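Local coordinates for protein endo-1,3-beta-glucanase, family GH16 (Zobellia galactanivorans, PDB 4BPZ) that probably hydrolyses internal beta-1,3 linkages of glucans such as algal laminarin, as a calcium-binding family 16 glycoside hydrolase, at residues Tyr189-Asn194 with Met198-Asp203; Leu117-Asn122 with Asn126-Gln131; Trp162-Leu165 with Tyr170-Leu173; Glu71-Glu76 with Asp81-Arg86. The protein carries 1 engineered substitution. One frame throughout, in Å; residues are numbered along the deposited sequence. Where two conformers were deposited one is given.

Interaction 1: residues Tyr189-Asn194 with Met198-Asp203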
loop_
_atom_site.group_PDB
_atom_site.type_symbol
_atom_site.label_atom_id
_atom_site.label_comp_id
_atom_site.label_asym_id
_atom_site.label_seq_id
_atom_site.Cartn_x
_atom_site.Cartn_y
_atom_site.Cartn_z
ATOM N N TYR A 189 -9.551 -0.427 7.172
ATOM C CA TYR A 189 -8.815 0.760 6.761
ATOM C C TYR A 189 -9.484 1.252 5.501
ATOM O O TYR A 189 -9.677 0.454 4.557
ATOM C CB TYR A 189 -7.394 0.333 6.464
ATOM C CG TYR A 189 -6.707 -0.297 7.702
ATOM C CD1 TYR A 189 -6.144 0.511 8.703
ATOM C CD2 TYR A 189 -6.773 -1.680 7.895
ATOM C CE1 TYR A 189 -5.587 -0.066 9.829
ATOM C CE2 TYR A 189 -6.243 -2.229 9.101
ATOM C CZ TYR A 189 -5.664 -1.437 10.035
ATOM O OH TYR A 189 -5.103 -1.924 11.193
ATOM N N SER A 190 -9.936 2.497 5.458
ATOM C CA SER A 190 -10.710 2.938 4.288
ATOM C C SER A 190 -10.345 4.331 3.846
ATOM O O SER A 190 -9.848 5.174 4.584
ATOM C CB SER A 190 -12.215 2.792 4.538
ATOM O OG SER A 190 -12.671 3.669 5.501
ATOM N N LEU A 191 -10.709 4.568 2.579
ATOM C CA LEU A 191 -10.585 5.854 1.913
ATOM C C LEU A 191 -11.899 6.223 1.314
ATOM O O LEU A 191 -12.498 5.352 0.628
ATOM C CB LEU A 191 -9.511 5.750 0.799
ATOM C CG LEU A 191 -9.450 6.895 -0.219
ATOM C CD1 LEU A 191 -9.016 8.222 0.436
ATOM C CD2 LEU A 191 -8.538 6.515 -1.374
ATOM N N GLU A 192 -12.367 7.453 1.460
ATOM C CA GLU A 192 -13.495 7.975 0.659
ATOM C C GLU A 192 -12.910 9.163 -0.116
ATOM O O GLU A 192 -12.473 10.152 0.461
ATOM C CB GLU A 192 -14.600 8.457 1.599
ATOM C CG GLU A 192 -15.228 7.320 2.328
ATOM C CD GLU A 192 -16.118 7.681 3.456
ATOM O OE1 GLU A 192 -16.545 8.875 3.544
ATOM O OE2 GLU A 192 -16.406 6.794 4.285
ATOM N N TRP A 193 -12.973 9.056 -1.423
ATOM C CA TRP A 193 -12.335 9.969 -2.315
ATOM C C TRP A 193 -13.339 10.477 -3.333
ATOM O O TRP A 193 -13.949 9.691 -4.065
ATOM C CB TRP A 193 -11.211 9.216 -3.020
ATOM C CG TRP A 193 -10.482 9.894 -4.135
ATOM C CD1 TRP A 193 -10.299 11.269 -4.385
ATOM C CD2 TRP A 193 -9.756 9.215 -5.159
ATOM N NE1 TRP A 193 -9.570 11.433 -5.499
ATOM C CE2 TRP A 193 -9.204 10.227 -6.016
ATOM C CE3 TRP A 193 -9.524 7.841 -5.483
ATOM C CZ2 TRP A 193 -8.481 9.880 -7.150
ATOM C CZ3 TRP A 193 -8.794 7.532 -6.607
ATOM C CH2 TRP A 193 -8.292 8.556 -7.454
ATOM N N ASN A 194 -13.492 11.806 -3.416
ATOM C CA ASN A 194 -14.333 12.393 -4.492
ATOM C C ASN A 194 -13.739 13.695 -4.887
ATOM O O ASN A 194 -12.590 14.040 -4.499
ATOM C CB ASN A 194 -15.810 12.434 -4.080
ATOM C CG ASN A 194 -16.037 13.282 -2.852
ATOM O OD1 ASN A 194 -15.240 14.199 -2.540
ATOM N ND2 ASN A 194 -17.167 13.030 -2.145
ATOM N N MET A 198 -10.607 13.959 0.164
ATOM C CA MET A 198 -10.148 12.583 0.462
ATOM C C MET A 198 -10.134 12.390 1.952
ATOM O O MET A 198 -9.505 13.186 2.666
ATOM C CB MET A 198 -8.792 12.388 -0.096
ATOM C CG MET A 198 -8.831 12.390 -1.608
ATOM S SD MET A 198 -7.350 12.887 -2.379
ATOM C CE MET A 198 -7.081 14.625 -1.943
ATOM N N LYS A 199 -10.812 11.356 2.408
ATOM C CA LYS A 199 -10.960 11.079 3.827
ATOM C C LYS A 199 -10.416 9.678 4.090
ATOM O O LYS A 199 -10.827 8.738 3.401
ATOM C CB LYS A 199 -12.413 11.096 4.244
ATOM C CG LYS A 199 -13.129 12.427 4.005
ATOM C CD LYS A 199 -14.611 12.305 4.336
ATOM C CE LYS A 199 -15.423 13.515 3.980
ATOM N NZ LYS A 199 -16.804 13.380 4.448
ATOM N N VAL A 200 -9.505 9.536 5.052
ATOM C CA VAL A 200 -8.957 8.213 5.433
ATOM C C VAL A 200 -9.431 7.918 6.812
ATOM O O VAL A 200 -9.324 8.736 7.741
ATOM C CB VAL A 200 -7.430 8.195 5.342
ATOM C CG1 VAL A 200 -6.886 6.888 5.853
ATOM C CG2 VAL A 200 -7.009 8.514 3.927
ATOM N N PHE A 201 -9.985 6.704 6.985
ATOM C CA PHE A 201 -10.533 6.268 8.254
ATOM C C PHE A 201 -9.850 4.999 8.734
ATOM O O PHE A 201 -9.409 4.136 7.957
ATOM C CB PHE A 201 -12.029 5.889 8.045
ATOM C CG PHE A 201 -12.896 7.071 7.738
ATOM C CD1 PHE A 201 -13.573 7.754 8.744
ATOM C CD2 PHE A 201 -13.146 7.394 6.404
ATOM C CE1 PHE A 201 -14.424 8.837 8.404
ATOM C CE2 PHE A 201 -13.997 8.459 6.080
ATOM C CZ PHE A 201 -14.545 9.175 7.068
ATOM N N LEU A 202 -9.859 4.839 10.064
ATOM C CA LEU A 202 -9.588 3.576 10.757
ATOM C C LEU A 202 -10.893 3.226 11.416
ATOM O O LEU A 202 -11.345 3.969 12.317
ATOM C CB LEU A 202 -8.526 3.742 11.819
ATOM C CG LEU A 202 -8.385 2.490 12.738
ATOM C CD1 LEU A 202 -8.010 1.277 11.950
ATOM C CD2 LEU A 202 -7.322 2.769 13.815
ATOM N N ASP A 203 -11.576 2.181 10.941
ATOM C CA ASP A 203 -12.924 1.877 11.377
ATOM C C ASP A 203 -13.762 3.191 11.159
ATOM O O ASP A 203 -13.845 3.662 10.043
ATOM C CB ASP A 203 -12.908 1.274 12.791
ATOM C CG ASP A 203 -12.164 -0.054 12.793
ATOM O OD1 ASP A 203 -12.304 -0.842 11.842
ATOM O OD2 ASP A 203 -11.578 -0.343 13.817
HETATM O O HOH W 1 -12.898 2.305 7.852
HETATM O O HOH W 2 -17.665 10.754 5.220
#
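CD1 of L202 presses on the Y189 ring, 3.5 Å from CE1 of Y189. CG of L202 is anti to its backbone N (chi1 170°), which carries the methyl to the ring. Farther along the same face CD1 of L191 meets CG2 of V200, and W193 and M198 run side by side. In the given one of two modelled conformers of M198, CG comes to 3.3 Å from CD1 of W193, and SD makes a Met-aromatic contact 36° off the normal of the five-membered ring. On the face that carries S190, E192, K199 and F201, the carboxylate of E192 approaches the F201 ring obliquely, OE2 standing 3.4 Å from CE2. These contacts are set in register by the antiparallel beta hairpin of strands 187-193 and 197-202, part of the beta-sandwich of the GH16 domain. Two hydrogen-bonded pairs, S190 with F201 and E192 with K199, each exchange two backbone bonds; E192 N to K199 O measures 2.8 Å. One water accepts from OG of S190 and donates to O of D203, while another joins OE1 of E192 to NZ of K199, two atoms 4.6 Å apart. Farther out, OE2 of E192 bonds to H6, a tag residue whose ring stacks on F201, and NE1 of W193 bonds to the carbonyl of Y218. M198 and V200 pack onto F160 of strand 155-163.

Interaction 2: residues Leu117-Asn122 with Asn126-Gln131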
loop_
_atom_site.group_PDB
_atom_site.type_symbol
_atom_site.label_atom_id
_atom_site.label_comp_id
_atom_site.label_asym_id
_atom_site.label_seq_id
_atom_site.Cartn_x
_atom_site.Cartn_y
_atom_site.Cartn_z
ATOM N N LEU A 117 -1.035 5.013 -5.870
ATOM C CA LEU A 117 -0.244 5.878 -6.734
ATOM C C LEU A 117 -1.139 6.294 -7.898
ATOM O O LEU A 117 -1.922 5.477 -8.424
ATOM C CB LEU A 117 0.994 5.181 -7.286
ATOM C CG LEU A 117 2.198 5.044 -6.358
ATOM C CD1 LEU A 117 3.221 4.080 -6.847
ATOM C CD2 LEU A 117 2.754 6.441 -6.093
ATOM N N GLY A 118 -0.926 7.514 -8.391
ATOM C CA GLY A 118 -1.504 7.861 -9.659
ATOM C C GLY A 118 -1.079 6.896 -10.732
ATOM O O GLY A 118 0.082 6.489 -10.815
ATOM N N ALA A 119 -2.073 6.538 -11.592
ATOM C CA ALA A 119 -1.785 5.576 -12.651
ATOM C C ALA A 119 -0.844 6.134 -13.719
ATOM O O ALA A 119 -0.356 5.314 -14.537
ATOM C CB ALA A 119 -3.050 5.018 -13.291
ATOM N N ASN A 120 -0.588 7.448 -13.726
ATOM C CA ASN A 120 0.469 8.042 -14.568
ATOM C C ASN A 120 1.783 8.025 -13.885
ATOM O O ASN A 120 2.750 8.649 -14.425
ATOM C CB ASN A 120 0.074 9.509 -14.926
ATOM C CG ASN A 120 -0.142 10.413 -13.756
ATOM O OD1 ASN A 120 -0.038 9.995 -12.562
ATOM N ND2 ASN A 120 -0.331 11.688 -14.022
ATOM N N SER A 121 2.007 7.237 -12.820
ATOM C CA SER A 121 3.309 7.195 -12.167
ATOM C C SER A 121 4.428 6.709 -13.045
ATOM O O SER A 121 5.592 7.107 -12.871
ATOM C CB SER A 121 3.260 6.320 -10.889
ATOM O OG SER A 121 3.175 4.950 -11.297
ATOM N N ASN A 122 4.127 5.753 -13.897
ATOM C CA ASN A 122 5.130 5.082 -14.669
ATOM C C ASN A 122 6.221 4.500 -13.812
ATOM O O ASN A 122 7.379 4.412 -14.219
ATOM C CB ASN A 122 5.653 5.966 -15.844
ATOM C CG ASN A 122 6.550 5.213 -16.815
ATOM O OD1 ASN A 122 6.297 4.028 -17.112
ATOM N ND2 ASN A 122 7.523 5.923 -17.393
ATOM N N ASN A 126 5.721 -1.524 -12.955
ATOM C CA ASN A 126 4.324 -1.478 -12.588
ATOM C C ASN A 126 3.430 -1.980 -13.735
ATOM O O ASN A 126 3.908 -2.440 -14.756
ATOM C CB ASN A 126 3.902 -0.103 -12.056
ATOM C CG ASN A 126 3.552 0.891 -13.106
ATOM O OD1 ASN A 126 2.969 1.964 -12.748
ATOM N ND2 ASN A 126 3.792 0.633 -14.345
ATOM N N TYR A 127 2.126 -1.966 -13.570
ATOM C CA TYR A 127 1.242 -2.569 -14.558
ATOM C C TYR A 127 0.861 -1.611 -15.665
ATOM O O TYR A 127 0.535 -2.076 -16.771
ATOM C CB TYR A 127 -0.003 -3.026 -13.797
ATOM C CG TYR A 127 -0.975 -3.789 -14.678
ATOM C CD1 TYR A 127 -0.655 -5.019 -15.280
ATOM C CD2 TYR A 127 -2.269 -3.293 -14.868
ATOM C CE1 TYR A 127 -1.590 -5.686 -16.121
ATOM C CE2 TYR A 127 -3.166 -3.971 -15.665
ATOM C CZ TYR A 127 -2.839 -5.129 -16.264
ATOM O OH TYR A 127 -3.770 -5.842 -17.060
ATOM N N PHE A 128 0.880 -0.319 -15.458
ATOM C CA PHE A 128 0.305 0.692 -16.370
ATOM C C PHE A 128 1.339 1.405 -17.233
ATOM O O PHE A 128 0.889 1.972 -18.251
ATOM C CB PHE A 128 -0.543 1.695 -15.580
ATOM C CG PHE A 128 -1.711 1.042 -14.895
ATOM C CD1 PHE A 128 -2.810 0.629 -15.603
ATOM C CD2 PHE A 128 -1.649 0.745 -13.510
ATOM C CE1 PHE A 128 -3.918 0.043 -14.971
ATOM C CE2 PHE A 128 -2.686 0.100 -12.885
ATOM C CZ PHE A 128 -3.823 -0.238 -13.572
ATOM N N GLY A 129 2.619 1.382 -16.905
ATOM C CA GLY A 129 3.572 2.076 -17.775
ATOM C C GLY A 129 3.191 3.476 -18.034
ATOM O O GLY A 129 2.854 4.229 -17.112
ATOM N N GLU A 130 3.285 3.869 -19.339
ATOM C CA GLU A 130 2.993 5.258 -19.762
ATOM C C GLU A 130 1.572 5.352 -20.355
ATOM O O GLU A 130 1.263 6.328 -21.049
ATOM C CB GLU A 130 4.036 5.794 -20.776
ATOM C CG GLU A 130 5.399 5.800 -20.167
ATOM C CD GLU A 130 6.505 6.408 -21.055
ATOM O OE1 GLU A 130 6.503 7.638 -21.268
ATOM O OE2 GLU A 130 7.320 5.586 -21.525
ATOM N N GLN A 131 0.704 4.426 -20.025
ATOM C CA GLN A 131 -0.695 4.529 -20.604
ATOM C C GLN A 131 -1.360 5.844 -20.325
ATOM O O GLN A 131 -2.075 6.326 -21.206
ATOM C CB GLN A 131 -1.558 3.406 -19.986
ATOM C CG GLN A 131 -1.226 2.018 -20.531
ATOM C CD GLN A 131 -2.078 0.947 -19.837
ATOM O OE1 GLN A 131 -3.165 1.251 -19.403
ATOM N NE2 GLN A 131 -1.559 -0.197 -19.682
HETATM O O HOH W 3 2.016 3.959 -14.574
HETATM O O HOH W 4 0.541 5.724 -17.123
#
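Water carries much of the polar traffic between A119 and G129, O of A119 lying 4.3 Å from O of G129. One water takes the N-H of N122 at 2.9 Å and lies within hydrogen-bonding distance of both carbonyls; a second spans the same two oxygens, where no clear direct hydrogen bond joins the segments. Van der Waals contact is concentrated at N122. With CG anti to the backbone N (chi1 -171°), its amide is laid across the 129-130 backbone: OD1 comes to 3.3 Å from C of G129, and ND2 rests 3.5 Å from CG of E130. The hydrogen bond of ND2 goes instead to OD1 of N134. An alanine here would remove that amide, which would probably open a gap against G129 and E130 and leave N134 without its mate. The apolar share is small, CB of A119 standing obliquely to the F128 ring at 4.5 Å from CG. Local backbone bonds shape both sides: S121 N to G118 O closes a type I turn, and Q131 N to F128 O a type II' turn, in which G129 has positive phi. E123 of the glycan pocket lies between the segments, and the S121 side chain is about 7 Å from a bound glucose. Within the GH16 domain the loop hangs from strand 110-118, with Y223 of strand 222-230 meeting the F128 ring and bonding OG of S121, while F128 also reaches A92 of strand 82-93.

Interaction 3: residues Trp162-Leu165 with Tyr170-Leu173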
loop_
_atom_site.group_PDB
_atom_site.type_symbol
_atom_site.label_atom_id
_atom_site.label_comp_id
_atom_site.label_asym_id
_atom_site.label_seq_id
_atom_site.Cartn_x
_atom_site.Cartn_y
_atom_site.Cartn_z
ATOM N N TRP A 162 2.246 14.620 -2.716
ATOM C CA TRP A 162 1.930 15.088 -4.045
ATOM C C TRP A 162 2.701 16.323 -4.335
ATOM O O TRP A 162 3.309 16.946 -3.443
ATOM C CB TRP A 162 0.453 15.349 -4.248
ATOM C CG TRP A 162 -0.082 16.593 -3.647
ATOM C CD1 TRP A 162 -0.373 17.783 -4.367
ATOM C CD2 TRP A 162 -0.437 16.861 -2.263
ATOM N NE1 TRP A 162 -0.923 18.677 -3.520
ATOM C CE2 TRP A 162 -1.030 18.190 -2.236
ATOM C CE3 TRP A 162 -0.356 16.127 -1.099
ATOM C CZ2 TRP A 162 -1.405 18.821 -1.053
ATOM C CZ3 TRP A 162 -0.756 16.708 0.104
ATOM C CH2 TRP A 162 -1.235 18.100 0.117
ATOM N N SER A 163 2.806 16.694 -5.590
ATOM C CA SER A 163 3.185 18.064 -5.952
ATOM C C SER A 163 2.023 18.696 -6.677
ATOM O O SER A 163 1.271 18.004 -7.374
ATOM C CB SER A 163 4.485 18.156 -6.744
ATOM O OG SER A 163 4.488 17.345 -7.884
ATOM N N ASP A 164 1.792 19.972 -6.403
ATOM C CA ASP A 164 0.733 20.722 -7.062
ATOM C C ASP A 164 0.934 20.683 -8.586
ATOM O O ASP A 164 2.082 20.699 -9.051
ATOM C CB ASP A 164 0.667 22.124 -6.500
ATOM C CG ASP A 164 -0.456 22.251 -5.477
ATOM O OD1 ASP A 164 -0.946 21.300 -4.704
ATOM O OD2 ASP A 164 -0.860 23.375 -5.523
ATOM N N LEU A 165 -0.110 20.635 -9.369
ATOM C CA LEU A 165 0.056 20.572 -10.830
ATOM C C LEU A 165 0.721 21.788 -11.381
ATOM O O LEU A 165 1.367 21.732 -12.415
ATOM C CB LEU A 165 -1.318 20.394 -11.505
ATOM C CG LEU A 165 -1.600 18.935 -11.868
ATOM C CD1 LEU A 165 -1.447 18.403 -10.496
ATOM C CD2 LEU A 165 -2.961 18.618 -12.436
ATOM N N TYR A 170 6.761 20.044 -3.453
ATOM C CA TYR A 170 6.368 18.778 -2.828
ATOM C C TYR A 170 5.567 18.980 -1.583
ATOM O O TYR A 170 6.010 19.729 -0.686
ATOM C CB TYR A 170 7.603 17.947 -2.544
ATOM C CG TYR A 170 7.432 16.708 -1.722
ATOM C CD1 TYR A 170 6.558 15.735 -2.128
ATOM C CD2 TYR A 170 8.169 16.462 -0.555
ATOM C CE1 TYR A 170 6.337 14.583 -1.379
ATOM C CE2 TYR A 170 8.013 15.267 0.175
ATOM C CZ TYR A 170 7.106 14.319 -0.240
ATOM O OH TYR A 170 7.000 13.185 0.520
ATOM N N GLN A 171 4.420 18.337 -1.449
ATOM C CA GLN A 171 3.589 18.446 -0.252
ATOM C C GLN A 171 3.504 17.069 0.383
ATOM O O GLN A 171 3.347 16.064 -0.332
ATOM C CB GLN A 171 2.123 18.861 -0.595
ATOM C CG GLN A 171 1.878 20.056 -1.553
ATOM C CD GLN A 171 2.053 21.308 -0.831
ATOM O OE1 GLN A 171 2.858 22.115 -1.218
ATOM N NE2 GLN A 171 1.302 21.476 0.264
ATOM N N ASN A 172 3.521 17.031 1.710
ATOM C CA ASN A 172 3.439 15.734 2.440
ATOM C C ASN A 172 2.801 16.030 3.727
ATOM O O ASN A 172 3.367 16.762 4.543
ATOM C CB ASN A 172 4.932 15.276 2.596
ATOM C CG ASN A 172 5.212 14.204 3.623
ATOM O OD1 ASN A 172 4.344 13.449 3.992
ATOM N ND2 ASN A 172 6.507 14.024 3.932
ATOM N N LEU A 173 1.631 15.512 3.989
ATOM C CA LEU A 173 0.947 15.811 5.251
ATOM C C LEU A 173 -0.018 14.729 5.567
ATOM O O LEU A 173 -0.386 13.955 4.688
ATOM C CB LEU A 173 0.331 17.229 5.320
ATOM C CG LEU A 173 -0.397 17.621 4.057
ATOM C CD1 LEU A 173 -1.639 16.856 3.846
ATOM C CD2 LEU A 173 -0.802 19.091 4.175
#
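The carbonyl oxygen of W162 receives the N-H of Q171, with 2.7 Å between W162 O and Q171 N. A return bond, W162 N to Q171 O at 3.0 Å, completes a hydrogen-bonded antiparallel pair. The side chains of the pair meet too: CB of Q171 sits 3.3 Å from the centroid of the six-membered ring of W162 and only 4° off the normal, a CH-pi contact over one face. With CG anti to its carbonyl carbon (chi1 -48°), Q171 also lays CG over the indole, 3.5 Å from CE2 of W162. At the ring's edge, in plane, CD1 of L173 approaches CZ3 to 3.8 Å. The bond from NE1 of W162 to OD1 of D164, 2.9 Å, helps set the indole's rotation, and Y218 meets the ring edge-to-face. A leucine in place of W162 would lose the flat surface under Q171 and is likely to leave D164 OD1 without its indole donor. Next along, S163 and Y170 form a non-hydrogen-bonded pair, and the Y170 ring meets W137 of the glycan pocket. This is the loop end of a beta hairpin, strands 155-163 and 170-178, which brings the side chain of Y170 to about 5 Å from a bound glucose at the border of the GH16 substrate cleft.

Interaction 4: residues Glu71-Glu76 with Asp81-Arg86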
loop_
_atom_site.group_PDB
_atom_site.type_symbol
_atom_site.label_atom_id
_atom_site.label_comp_id
_atom_site.label_asym_id
_atom_site.label_seq_id
_atom_site.Cartn_x
_atom_site.Cartn_y
_atom_site.Cartn_z
ATOM N N GLU A 71 15.889 -13.585 4.779
ATOM C CA GLU A 71 16.249 -14.570 3.747
ATOM C C GLU A 71 17.160 -13.843 2.800
ATOM O O GLU A 71 16.803 -12.773 2.252
ATOM C CB GLU A 71 14.906 -14.977 2.963
ATOM C CG GLU A 71 15.195 -15.805 1.768
ATOM C CD GLU A 71 14.004 -16.124 0.913
ATOM O OE1 GLU A 71 12.855 -15.673 1.181
ATOM O OE2 GLU A 71 14.212 -16.916 -0.058
ATOM N N LYS A 72 18.333 -14.401 2.506
ATOM C CA LYS A 72 19.213 -13.805 1.469
ATOM C C LYS A 72 18.540 -14.057 0.097
ATOM O O LYS A 72 18.190 -15.204 -0.210
ATOM C CB LYS A 72 20.637 -14.416 1.476
ATOM C CG LYS A 72 21.372 -14.085 2.773
ATOM C CD LYS A 72 21.979 -12.690 2.727
ATOM C CE LYS A 72 22.947 -12.579 3.905
ATOM N NZ LYS A 72 23.513 -11.235 4.188
ATOM N N TYR A 73 18.474 -13.033 -0.722
ATOM C CA TYR A 73 17.869 -13.186 -2.016
ATOM C C TYR A 73 18.490 -12.267 -2.965
ATOM O O TYR A 73 18.755 -11.096 -2.647
ATOM C CB TYR A 73 16.354 -12.868 -1.904
ATOM C CG TYR A 73 15.533 -13.101 -3.172
ATOM C CD1 TYR A 73 15.010 -14.350 -3.412
ATOM C CD2 TYR A 73 15.346 -12.149 -4.134
ATOM C CE1 TYR A 73 14.304 -14.673 -4.582
ATOM C CE2 TYR A 73 14.672 -12.412 -5.303
ATOM C CZ TYR A 73 14.148 -13.669 -5.518
ATOM O OH TYR A 73 13.467 -13.898 -6.708
ATOM N N THR A 74 18.811 -12.744 -4.195
ATOM C CA THR A 74 19.546 -11.899 -5.212
ATOM C C THR A 74 18.609 -11.749 -6.417
ATOM O O THR A 74 18.095 -12.743 -6.926
ATOM C CB THR A 74 20.859 -12.555 -5.590
ATOM O OG1 THR A 74 21.610 -12.719 -4.384
ATOM C CG2 THR A 74 21.631 -11.736 -6.661
ATOM N N PHE A 75 18.483 -10.530 -6.915
ATOM C CA PHE A 75 17.761 -10.252 -8.167
ATOM C C PHE A 75 18.767 -9.423 -8.989
ATOM O O PHE A 75 19.150 -8.300 -8.625
ATOM C CB PHE A 75 16.499 -9.450 -7.914
ATOM C CG PHE A 75 15.783 -9.126 -9.202
ATOM C CD1 PHE A 75 14.882 -10.085 -9.742
ATOM C CD2 PHE A 75 15.963 -7.958 -9.890
ATOM C CE1 PHE A 75 14.208 -9.831 -10.918
ATOM C CE2 PHE A 75 15.289 -7.691 -11.131
ATOM C CZ PHE A 75 14.393 -8.632 -11.614
ATOM N N GLU A 76 19.140 -9.962 -10.137
ATOM C CA GLU A 76 19.968 -9.228 -11.117
ATOM C C GLU A 76 21.230 -8.635 -10.462
ATOM O O GLU A 76 21.533 -7.434 -10.647
ATOM C CB GLU A 76 19.243 -8.118 -11.857
ATOM C CG GLU A 76 18.268 -8.588 -12.926
ATOM C CD GLU A 76 18.964 -9.573 -13.855
ATOM O OE1 GLU A 76 19.645 -9.117 -14.806
ATOM O OE2 GLU A 76 18.862 -10.804 -13.571
ATOM N N ASP A 81 18.787 -8.903 2.288
ATOM C CA ASP A 81 18.702 -9.824 3.442
ATOM C C ASP A 81 17.262 -10.163 3.827
ATOM O O ASP A 81 17.054 -10.949 4.757
ATOM C CB ASP A 81 19.354 -9.149 4.662
ATOM C CG ASP A 81 20.838 -8.993 4.505
ATOM O OD1 ASP A 81 21.435 -9.733 3.677
ATOM O OD2 ASP A 81 21.405 -8.130 5.214
ATOM N N TYR A 82 16.251 -9.591 3.145
ATOM C CA TYR A 82 14.857 -9.828 3.417
ATOM C C TYR A 82 14.127 -9.968 2.109
ATOM O O TYR A 82 14.488 -9.297 1.126
ATOM C CB TYR A 82 14.188 -8.693 4.236
ATOM C CG TYR A 82 14.921 -8.430 5.536
ATOM C CD1 TYR A 82 16.009 -7.521 5.553
ATOM C CD2 TYR A 82 14.622 -9.114 6.688
ATOM C CE1 TYR A 82 16.776 -7.347 6.721
ATOM C CE2 TYR A 82 15.352 -8.943 7.893
ATOM C CZ TYR A 82 16.404 -8.051 7.877
ATOM O OH TYR A 82 17.130 -7.914 9.030
ATOM N N THR A 83 13.044 -10.706 2.129
ATOM C CA THR A 83 12.094 -10.772 0.976
ATOM C C THR A 83 10.711 -10.472 1.459
ATOM O O THR A 83 10.353 -10.681 2.652
ATOM C CB THR A 83 12.143 -12.215 0.335
ATOM O OG1 THR A 83 11.733 -13.140 1.316
ATOM C CG2 THR A 83 13.469 -12.533 -0.236
ATOM N N SER A 84 9.868 -9.966 0.561
ATOM C CA SER A 84 8.487 -9.644 0.850
ATOM C C SER A 84 7.729 -9.626 -0.494
ATOM O O SER A 84 8.267 -10.087 -1.505
ATOM C CB SER A 84 8.426 -8.327 1.611
ATOM O OG SER A 84 7.138 -8.055 2.046
ATOM N N ALA A 85 6.517 -9.084 -0.475
ATOM C CA ALA A 85 5.758 -8.904 -1.719
ATOM C C ALA A 85 5.182 -7.501 -1.731
ATOM O O ALA A 85 4.894 -6.887 -0.701
ATOM C CB ALA A 85 4.660 -9.929 -1.865
ATOM N N ARG A 86 5.021 -7.019 -2.975
ATOM C CA ARG A 86 4.459 -5.688 -3.284
ATOM C C ARG A 86 3.447 -5.909 -4.450
ATOM O O ARG A 86 3.891 -6.120 -5.587
ATOM C CB ARG A 86 5.567 -4.683 -3.652
ATOM C CG ARG A 86 5.071 -3.319 -4.047
ATOM C CD ARG A 86 6.246 -2.368 -4.038
ATOM N NE ARG A 86 5.903 -1.045 -4.639
ATOM C CZ ARG A 86 6.367 0.116 -4.185
ATOM N NH1 ARG A 86 6.953 0.242 -3.020
ATOM N NH2 ARG A 86 6.145 1.214 -4.945
#
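K72 and D81 form the salt bridge of this contact, their side chains lying alongside each other. NZ meets OD1 of D81 at 2.6 Å from above the carboxylate plane, 40° out of it, and the bend of K72 at chi2 (-82°) turns its chain back to get there. Two further hydrogen bonds cross the contact. OG1 of T83 donates to OE1 of E71 at 2.8 Å, likewise from above the carboxylate plane, while the backbone N of E71 reaches O of D81 at 2.9 Å. The other carboxylate oxygen of E71, OE2, forms a salt bridge with R53; OG1 of T83 is also bonded to N56. These partners would probably favour the charged form of E71. Apolar contact falls to the methyl of T83, whose CG2 lies 3.3 Å from CB of Y73 and obliquely to its ring. Short strand segments 71-75 and 82-84 meet at 77°, and the chain turns a corner at D81, between strands 78-80 and 82-93. The contact thus marks where a strand pair of the GH16 beta-sandwich splays apart, with strand 82-93 continuing to R86, a residue of the glycan pocket that forms a salt bridge with E123.

Four local closures follow one another along the chain without nesting or crossing. Interaction 4 comes first, closing the 77-80 connection between strands 63-75 and 82-93. Interaction 2 then closes residues 123-125, in the loop that leaves strand 110-118. Interaction 3 closes the turn at 166-169, joining strands 155-163 and 170-178, and interaction 1 does the same at 195-197 for strands 187-193 and 197-202. The principle is that short-range closures can be spread across a large beta fold: interactions 1 and 4 lie on opposite sides of the chain's centre, 32 Å between centres, whereas interactions 2 and 3 have centres 18 Å apart, each near the bound sugar.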